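Long-range contacts in FAA hydrolase family protein (Pseudomonas aeruginosa, PDB 6J5Y), which hydrolyses fumarylpyruvate, probably to fumarate and pyruvate, using a divalent metal ion, here manganese, in an active site of the FAH superfamily: residues V26-N32 against P49-P55; D113-L119 against I132-F136; P154-I159 against S171-Q175. All coordinates share one frame; numbering follows the deposited sequence.

Contact 1. Residues V26-N32 against P49-P55. With PYR (pyruvic acid), chain B.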
# COMPACT_ATOMS: atom_id res chain seq x y z
N VAL A 26 -7.34 -6.12 -1.84
CA VAL A 26 -6.33 -5.08 -1.58
C VAL A 26 -6.98 -3.72 -1.80
O VAL A 26 -7.35 -3.43 -2.90
CB VAL A 26 -5.03 -5.28 -2.37
CG1 VAL A 26 -4.02 -4.22 -2.01
CG2 VAL A 26 -4.47 -6.66 -2.11
N TYR A 27 -7.16 -3.02 -0.70
CA TYR A 27 -7.82 -1.70 -0.70
C TYR A 27 -6.70 -0.70 -0.58
O TYR A 27 -5.72 -1.00 0.13
CB TYR A 27 -8.80 -1.57 0.46
CG TYR A 27 -10.02 -2.45 0.37
CD1 TYR A 27 -11.03 -2.18 -0.54
CD2 TYR A 27 -10.14 -3.58 1.15
CE1 TYR A 27 -12.16 -2.97 -0.62
CE2 TYR A 27 -11.27 -4.37 1.10
CZ TYR A 27 -12.28 -4.08 0.19
OH TYR A 27 -13.39 -4.88 0.14
N CYS A 28 -6.87 0.45 -1.23
CA CYS A 28 -5.87 1.53 -1.24
C CYS A 28 -6.62 2.82 -0.95
O CYS A 28 -7.78 2.98 -1.47
CB CYS A 28 -5.11 1.61 -2.56
SG CYS A 28 -4.25 0.09 -3.03
N VAL A 29 -6.03 3.68 -0.13
CA VAL A 29 -6.60 5.03 0.14
C VAL A 29 -5.80 6.04 -0.68
O VAL A 29 -4.53 6.04 -0.59
CB VAL A 29 -6.60 5.40 1.64
CG1 VAL A 29 -7.40 6.68 1.85
CG2 VAL A 29 -7.16 4.28 2.51
N GLY A 30 -6.50 6.85 -1.47
CA GLY A 30 -5.88 7.93 -2.26
C GLY A 30 -6.01 9.28 -1.58
O GLY A 30 -7.07 9.54 -0.93
N ARG A 31 -4.96 10.08 -1.69
CA ARG A 31 -4.87 11.47 -1.17
C ARG A 31 -5.13 11.47 0.34
O ARG A 31 -6.04 12.21 0.80
CB ARG A 31 -5.85 12.39 -1.92
CG ARG A 31 -5.43 12.68 -3.35
CD ARG A 31 -6.41 13.54 -4.13
NE ARG A 31 -6.33 13.19 -5.54
CZ ARG A 31 -7.32 13.28 -6.41
NH1 ARG A 31 -8.50 13.73 -6.04
NH2 ARG A 31 -7.12 12.90 -7.67
N ASN A 32 -4.38 10.66 1.10
CA ASN A 32 -4.61 10.54 2.56
C ASN A 32 -3.54 11.28 3.37
O ASN A 32 -3.51 11.09 4.58
CB ASN A 32 -4.67 9.09 3.04
CG ASN A 32 -5.56 8.91 4.24
OD1 ASN A 32 -6.34 9.80 4.58
ND2 ASN A 32 -5.51 7.73 4.85
N PRO A 49 -10.34 11.91 1.26
CA PRO A 49 -9.72 10.73 0.65
C PRO A 49 -10.72 9.83 -0.10
O PRO A 49 -11.90 10.06 -0.03
CB PRO A 49 -9.12 9.99 1.86
CG PRO A 49 -8.90 11.10 2.88
CD PRO A 49 -10.12 11.99 2.70
N PHE A 50 -10.22 8.80 -0.80
CA PHE A 50 -11.04 7.91 -1.66
C PHE A 50 -10.39 6.53 -1.73
O PHE A 50 -9.22 6.32 -1.30
CB PHE A 50 -11.21 8.52 -3.06
CG PHE A 50 -9.93 8.76 -3.80
CD1 PHE A 50 -9.26 7.73 -4.41
CD2 PHE A 50 -9.39 10.04 -3.87
CE1 PHE A 50 -8.08 7.94 -5.10
CE2 PHE A 50 -8.19 10.26 -4.53
CZ PHE A 50 -7.55 9.21 -5.16
N PHE A 51 -11.13 5.59 -2.27
CA PHE A 51 -10.76 4.15 -2.23
C PHE A 51 -10.61 3.62 -3.64
O PHE A 51 -11.45 3.93 -4.49
CB PHE A 51 -11.82 3.35 -1.47
CG PHE A 51 -12.04 3.79 -0.05
CD1 PHE A 51 -10.97 3.97 0.81
CD2 PHE A 51 -13.33 4.04 0.42
CE1 PHE A 51 -11.18 4.38 2.12
CE2 PHE A 51 -13.52 4.44 1.74
CZ PHE A 51 -12.46 4.59 2.58
N PHE A 52 -9.59 2.79 -3.85
CA PHE A 52 -9.44 1.94 -5.04
C PHE A 52 -8.84 0.61 -4.60
O PHE A 52 -8.63 0.42 -3.38
CB PHE A 52 -8.61 2.64 -6.11
CG PHE A 52 -7.19 2.98 -5.73
CD1 PHE A 52 -6.90 4.16 -5.06
CD2 PHE A 52 -6.15 2.16 -6.11
CE1 PHE A 52 -5.59 4.52 -4.78
CE2 PHE A 52 -4.84 2.49 -5.78
CZ PHE A 52 -4.57 3.67 -5.10
N CYS A 53 -8.65 -0.28 -5.57
CA CYS A 53 -8.26 -1.68 -5.33
C CYS A 53 -7.17 -2.11 -6.31
O CYS A 53 -6.97 -1.46 -7.36
CB CYS A 53 -9.44 -2.63 -5.42
SG CYS A 53 -10.69 -2.36 -4.14
N LYS A 54 -6.45 -3.13 -5.88
CA LYS A 54 -5.52 -3.91 -6.69
C LYS A 54 -5.91 -5.36 -6.46
O LYS A 54 -6.44 -5.68 -5.40
CB LYS A 54 -4.07 -3.70 -6.27
CG LYS A 54 -3.57 -2.27 -6.35
CD LYS A 54 -2.20 -2.13 -5.72
CE LYS A 54 -1.69 -0.71 -5.77
NZ LYS A 54 -0.77 -0.53 -6.91
N PRO A 55 -5.62 -6.24 -7.43
CA PRO A 55 -5.78 -7.67 -7.18
C PRO A 55 -4.74 -8.16 -6.15
O PRO A 55 -3.61 -7.65 -6.10
CB PRO A 55 -5.61 -8.29 -8.58
CG PRO A 55 -4.77 -7.27 -9.34
CD PRO A 55 -5.18 -5.92 -8.79
C PYR B . -2.25 7.95 -2.94
O PYR B . -1.61 7.14 -2.24
OXT PYR B . -2.45 9.13 -2.57
CA PYR B . -2.75 7.48 -4.06
O3 PYR B . -2.59 6.28 -4.30
CB PYR B . -3.52 8.29 -5.06
O HOH W 1 -8.62 -6.94 -4.38
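C28 and G30 pair with F52 and F50 in an antiparallel strand pair, 26-30 against 50-54, at one margin of the mixed sheet of this FAH-family domain. Backbone hydrogen bonds alternate along it: C28 N gives to F52 O at 2.8 Å and F52 N returns to C28 O, and G30 and F50 exchange a second such couple. Y27 with C53 and V29 with F51 form the non-hydrogen-bonded pairs between.

The face with C28, F50 and F52 is built on rings. CB of C28 stands over the F52 ring, a CH-pi contact 3.4 Å from the centroid. F52 can lie flat there because its CG sits between backbone N and carbonyl carbon (chi1 62°), folding the ring across the neighbouring strand. F50 bends likewise and takes CA of G30 over its face, 3.8 Å from the centroid; having no side chain, G30 lets the ring lie directly on its CA. R31 passes the rim of the same ring, F50 CE2 lying over one face of its guanidinium with the two planes 78° apart.

Apolar packing fills the opposite face. V29 and F51 lie side by side, both touching helix 180-190, while C53 SG meets the Y27 ring obliquely.

The amine of K54 leaves the strand pair for a salt bridge with D113. One backbone bond reaches the pyruvate, R31 N to OXT at 2.8 Å; its O3 lies at the edge of the F52 ring, 3.4 Å from F52 CZ.

Contact 2. Residues D113-L119 against I132-F136. With MN (manganese (II) ion), chain C; PYR (pyruvic acid), chain B.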
# COMPACT_ATOMS: atom_id res chain seq x y z
N ASP A 113 2.82 1.43 -3.36
CA ASP A 113 1.71 1.53 -4.32
C ASP A 113 2.33 1.96 -5.64
O ASP A 113 2.25 3.18 -5.98
CB ASP A 113 0.61 2.42 -3.75
CG ASP A 113 -0.51 2.67 -4.74
OD1 ASP A 113 -0.57 1.92 -5.75
OD2 ASP A 113 -1.29 3.62 -4.52
N MET A 114 2.92 1.01 -6.37
CA MET A 114 3.63 1.34 -7.64
C MET A 114 2.55 1.73 -8.67
O MET A 114 1.40 1.25 -8.59
CB MET A 114 4.51 0.17 -8.11
CG MET A 114 5.58 -0.22 -7.09
SD MET A 114 6.68 1.17 -6.66
CE MET A 114 7.28 1.66 -8.28
N THR A 115 2.84 2.73 -9.49
CA THR A 115 1.78 3.48 -10.22
C THR A 115 2.25 3.78 -11.64
O THR A 115 3.35 4.29 -11.76
CB THR A 115 1.42 4.77 -9.47
OG1 THR A 115 0.91 4.42 -8.18
CG2 THR A 115 0.40 5.61 -10.20
N ARG A 116 1.47 3.45 -12.69
CA ARG A 116 1.73 3.97 -14.06
C ARG A 116 1.09 5.35 -14.06
O ARG A 116 -0.09 5.41 -14.36
CB ARG A 116 1.21 3.01 -15.13
CG ARG A 116 1.88 1.64 -15.03
CD ARG A 116 1.63 0.73 -16.20
NE ARG A 116 0.30 0.15 -16.20
CZ ARG A 116 -0.04 -0.93 -16.90
NH1 ARG A 116 -1.27 -1.38 -16.84
NH2 ARG A 116 0.87 -1.55 -17.64
N ARG A 117 1.81 6.37 -13.61
CA ARG A 117 1.23 7.73 -13.32
C ARG A 117 0.60 8.36 -14.58
O ARG A 117 -0.49 8.98 -14.45
CB ARG A 117 2.30 8.63 -12.70
CG ARG A 117 1.82 10.03 -12.33
CD ARG A 117 0.92 10.04 -11.11
NE ARG A 117 1.69 9.64 -9.94
CZ ARG A 117 1.20 9.15 -8.80
NH1 ARG A 117 -0.10 8.95 -8.62
NH2 ARG A 117 2.04 8.83 -7.83
N ASP A 118 1.25 8.25 -15.74
CA ASP A 118 0.73 8.75 -17.05
C ASP A 118 -0.67 8.16 -17.29
O ASP A 118 -1.63 8.98 -17.51
CB ASP A 118 1.69 8.51 -18.23
CG ASP A 118 2.33 7.13 -18.33
OD1 ASP A 118 1.93 6.22 -17.58
OD2 ASP A 118 3.24 6.97 -19.17
N LEU A 119 -0.82 6.84 -17.17
CA LEU A 119 -2.13 6.15 -17.34
C LEU A 119 -3.12 6.62 -16.27
O LEU A 119 -4.28 6.94 -16.63
CB LEU A 119 -1.94 4.63 -17.29
CG LEU A 119 -1.07 4.02 -18.40
CD1 LEU A 119 -1.15 2.50 -18.37
CD2 LEU A 119 -1.46 4.55 -19.78
N ILE A 132 -5.91 0.59 -15.11
CA ILE A 132 -4.68 0.48 -15.96
C ILE A 132 -3.50 1.21 -15.28
O ILE A 132 -2.36 0.78 -15.50
CB ILE A 132 -4.91 0.95 -17.41
CG1 ILE A 132 -5.42 2.39 -17.49
CG2 ILE A 132 -5.86 0.00 -18.15
CD1 ILE A 132 -5.39 2.97 -18.87
N GLY A 133 -3.76 2.27 -14.51
CA GLY A 133 -2.74 3.02 -13.74
C GLY A 133 -2.37 2.40 -12.39
O GLY A 133 -1.22 2.61 -11.94
N LYS A 134 -3.30 1.71 -11.71
CA LYS A 134 -3.15 1.30 -10.29
C LYS A 134 -3.23 -0.21 -10.09
O LYS A 134 -2.67 -0.70 -9.09
CB LYS A 134 -4.22 1.98 -9.42
CG LYS A 134 -4.00 3.46 -9.17
CD LYS A 134 -2.74 3.67 -8.38
CE LYS A 134 -2.61 5.03 -7.75
NZ LYS A 134 -1.49 5.03 -6.80
N ALA A 135 -3.89 -0.95 -10.97
CA ALA A 135 -4.27 -2.34 -10.63
C ALA A 135 -3.51 -3.31 -11.52
O ALA A 135 -4.07 -4.35 -11.88
CB ALA A 135 -5.77 -2.48 -10.74
N PHE A 136 -2.25 -3.01 -11.83
CA PHE A 136 -1.44 -3.71 -12.86
C PHE A 136 -0.51 -4.72 -12.18
O PHE A 136 -0.52 -4.85 -10.94
CB PHE A 136 -0.71 -2.70 -13.75
CG PHE A 136 0.29 -1.84 -13.03
CD1 PHE A 136 -0.13 -0.70 -12.33
CD2 PHE A 136 1.63 -2.17 -13.01
CE1 PHE A 136 0.80 0.09 -11.66
CE2 PHE A 136 2.55 -1.39 -12.33
CZ PHE A 136 2.14 -0.25 -11.66
MN MN C . -1.15 5.20 -3.02
C PYR B . -2.25 7.95 -2.94
O PYR B . -1.61 7.14 -2.24
OXT PYR B . -2.45 9.13 -2.57
CA PYR B . -2.75 7.48 -4.06
O3 PYR B . -2.59 6.28 -4.30
CB PYR B . -3.52 8.29 -5.06
O HOH W 2 -2.79 4.29 -1.94
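R116 and G133 bring the two backbones within 4.6 Å between their CA atoms, and R116 N donates to G133 O at 2.9 Å, just where strand 105-116 gives way to helix 117-126. The R116 side chain then turns at chi3 (-75°) and grips I132 O side-on, with NE and NH1 each 2.8 Å from that one oxygen. An arginine suits the place because its long chain also covers a ring: R116 CG stands over the centre of F136, 3.9 Å from the centroid, and guanidinium and ring lie only 23° apart. L119 closes the far end, its CB packing on G133 CA, where glycine allows a close approach.

At the other end lies the metal site of the FAH fold. D113 OD2 binds manganese at 2.2 Å, with E82 and E84 completing the protein ligands. K134 NZ reaches the same OD2 at 2.7 Å, in a salt bridge that comes from above the carboxylate plane. T115 OG1 positions this amine: it accepts from K134 NZ at 2.8 Å while donating its own proton to D113 O. K134 NZ also donates to O3 of the metal-bound pyruvate at 3.0 Å.

Contact 3. Residues P154-I159 against S171-Q175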
# COMPACT_ATOMS: atom_id res chain seq x y z
N PRO A 154 0.20 1.44 16.16
CA PRO A 154 0.94 2.70 16.23
C PRO A 154 0.13 3.82 15.56
O PRO A 154 -0.46 3.59 14.51
CB PRO A 154 2.23 2.40 15.46
CG PRO A 154 1.82 1.34 14.48
CD PRO A 154 0.79 0.50 15.20
N ARG A 155 0.09 4.98 16.21
CA ARG A 155 -0.55 6.22 15.71
C ARG A 155 0.51 7.23 15.28
O ARG A 155 0.15 8.18 14.58
CB ARG A 155 -1.45 6.83 16.79
CG ARG A 155 -2.93 6.58 16.56
CD ARG A 155 -3.34 5.18 16.92
NE ARG A 155 -4.65 5.22 17.57
CZ ARG A 155 -5.14 4.28 18.36
NH1 ARG A 155 -6.34 4.44 18.89
NH2 ARG A 155 -4.44 3.17 18.62
N HIS A 156 1.74 7.03 15.74
CA HIS A 156 2.96 7.81 15.41
C HIS A 156 4.00 6.83 14.87
O HIS A 156 4.14 5.74 15.47
CB HIS A 156 3.46 8.57 16.66
CG HIS A 156 2.44 9.47 17.27
ND1 HIS A 156 2.31 10.80 16.89
CD2 HIS A 156 1.50 9.25 18.22
CE1 HIS A 156 1.34 11.36 17.59
NE2 HIS A 156 0.83 10.43 18.42
N ALA A 157 4.67 7.18 13.77
CA ALA A 157 5.78 6.40 13.17
C ALA A 157 6.32 7.13 11.94
O ALA A 157 5.52 7.44 11.05
CB ALA A 157 5.30 5.02 12.76
N ALA A 158 7.64 7.38 11.88
CA ALA A 158 8.26 7.96 10.67
C ALA A 158 8.09 6.94 9.54
O ALA A 158 8.19 5.70 9.80
CB ALA A 158 9.72 8.32 10.87
N ILE A 159 7.79 7.47 8.36
CA ILE A 159 7.62 6.75 7.07
C ILE A 159 8.49 7.48 6.04
O ILE A 159 8.42 8.74 5.92
CB ILE A 159 6.14 6.69 6.66
CG1 ILE A 159 5.93 5.97 5.32
CG2 ILE A 159 5.50 8.08 6.68
CD1 ILE A 159 4.52 5.50 5.09
N SER A 171 7.76 11.49 6.17
CA SER A 171 6.60 12.02 6.92
C SER A 171 6.38 11.11 8.12
O SER A 171 7.31 10.35 8.47
CB SER A 171 5.39 12.11 6.03
OG SER A 171 4.26 12.56 6.77
N ASP A 172 5.18 11.16 8.69
CA ASP A 172 4.77 10.36 9.86
C ASP A 172 3.34 9.86 9.64
O ASP A 172 2.48 10.67 9.21
CB ASP A 172 4.89 11.16 11.16
CG ASP A 172 4.94 10.25 12.36
OD1 ASP A 172 3.92 9.61 12.66
OD2 ASP A 172 6.03 10.12 12.94
N ILE A 173 3.07 8.61 9.98
CA ILE A 173 1.71 8.02 9.82
C ILE A 173 0.69 8.86 10.58
O ILE A 173 -0.50 8.72 10.28
CB ILE A 173 1.66 6.54 10.23
CG1 ILE A 173 1.82 6.33 11.74
CG2 ILE A 173 2.68 5.74 9.44
CD1 ILE A 173 1.72 4.88 12.15
N ASP A 174 1.11 9.71 11.52
CA ASP A 174 0.16 10.54 12.32
C ASP A 174 -0.34 11.70 11.45
O ASP A 174 -1.26 12.36 11.91
CB ASP A 174 0.77 10.95 13.66
CG ASP A 174 1.72 12.13 13.59
OD1 ASP A 174 1.85 12.70 12.50
OD2 ASP A 174 2.34 12.45 14.65
N GLN A 175 0.18 11.86 10.23
CA GLN A 175 -0.26 12.85 9.20
C GLN A 175 -1.40 12.29 8.33
O GLN A 175 -1.85 13.02 7.43
CB GLN A 175 0.94 13.22 8.31
CG GLN A 175 2.05 13.96 9.03
CD GLN A 175 1.62 15.30 9.56
OE1 GLN A 175 1.65 15.55 10.76
NE2 GLN A 175 1.18 16.18 8.67
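D172 OD1 receives the backbone N-H of A157 in an almost straight bond, 2.8 Å long with 175° at the hydrogen, meeting the syn side of the carboxylate. I173 N gives to A157 O, and A157 is thus held through both its N-H and its carbonyl. H156 ND1 donates to D174 OD2 at 2.8 Å on the anti lone pair in a bent bond, the oxygen tilted from the ring plane and the ring and carboxylate planes standing 81° apart. I173 supplies the apolar part: CD1 packs on A157 CB at 3.6 Å and against P154, small or rigid residues that suit a close fit.

The D172 carboxylate is held by the Asx turn it forms, OD1 also accepting D174 N at 3.0 Å. With CG anti to the backbone N (chi1 -160°), it reaches across to A157 while still serving the start of the 3-10 segment 173-175. A158 and D172 form a non-hydrogen-bonded antiparallel pair, and next to it S171 and I159 exchange two bonds through N and O.

Strands 158-163 and 166-172 form this hairpin at one side of a five-stranded sheet, 166-172 outermost within the chain. I159 rests on I220 of the adjoining strand 215-220 and on I83 of strand 79-89, whose L85 meets I173.

In the fold
Contacts 1 and 2 share the active site, their centres about 12 Å apart. K54 of contact 1 joins them: its NZ lies 2.9 Å from K134 O, probably a hydrogen bond, and forms a salt bridge with D113 OD1 at 2.7 Å, so K54 holds the carboxylate oxygen that does not bind the metal, though the place of that oxygen is less certain. F52 CZ packs 3.3 Å from D113 OD2. Pyruvate bridges the two, held by R31 N and K134 NZ. Contact 3 belongs to the five-stranded sheet, its centre about 25 Å from that of contact 2 and 18 Å from that of contact 1, which it approaches to about 4 Å between nearest atoms without touching; its I159 side chain lies about 10 Å from both manganese and pyruvate.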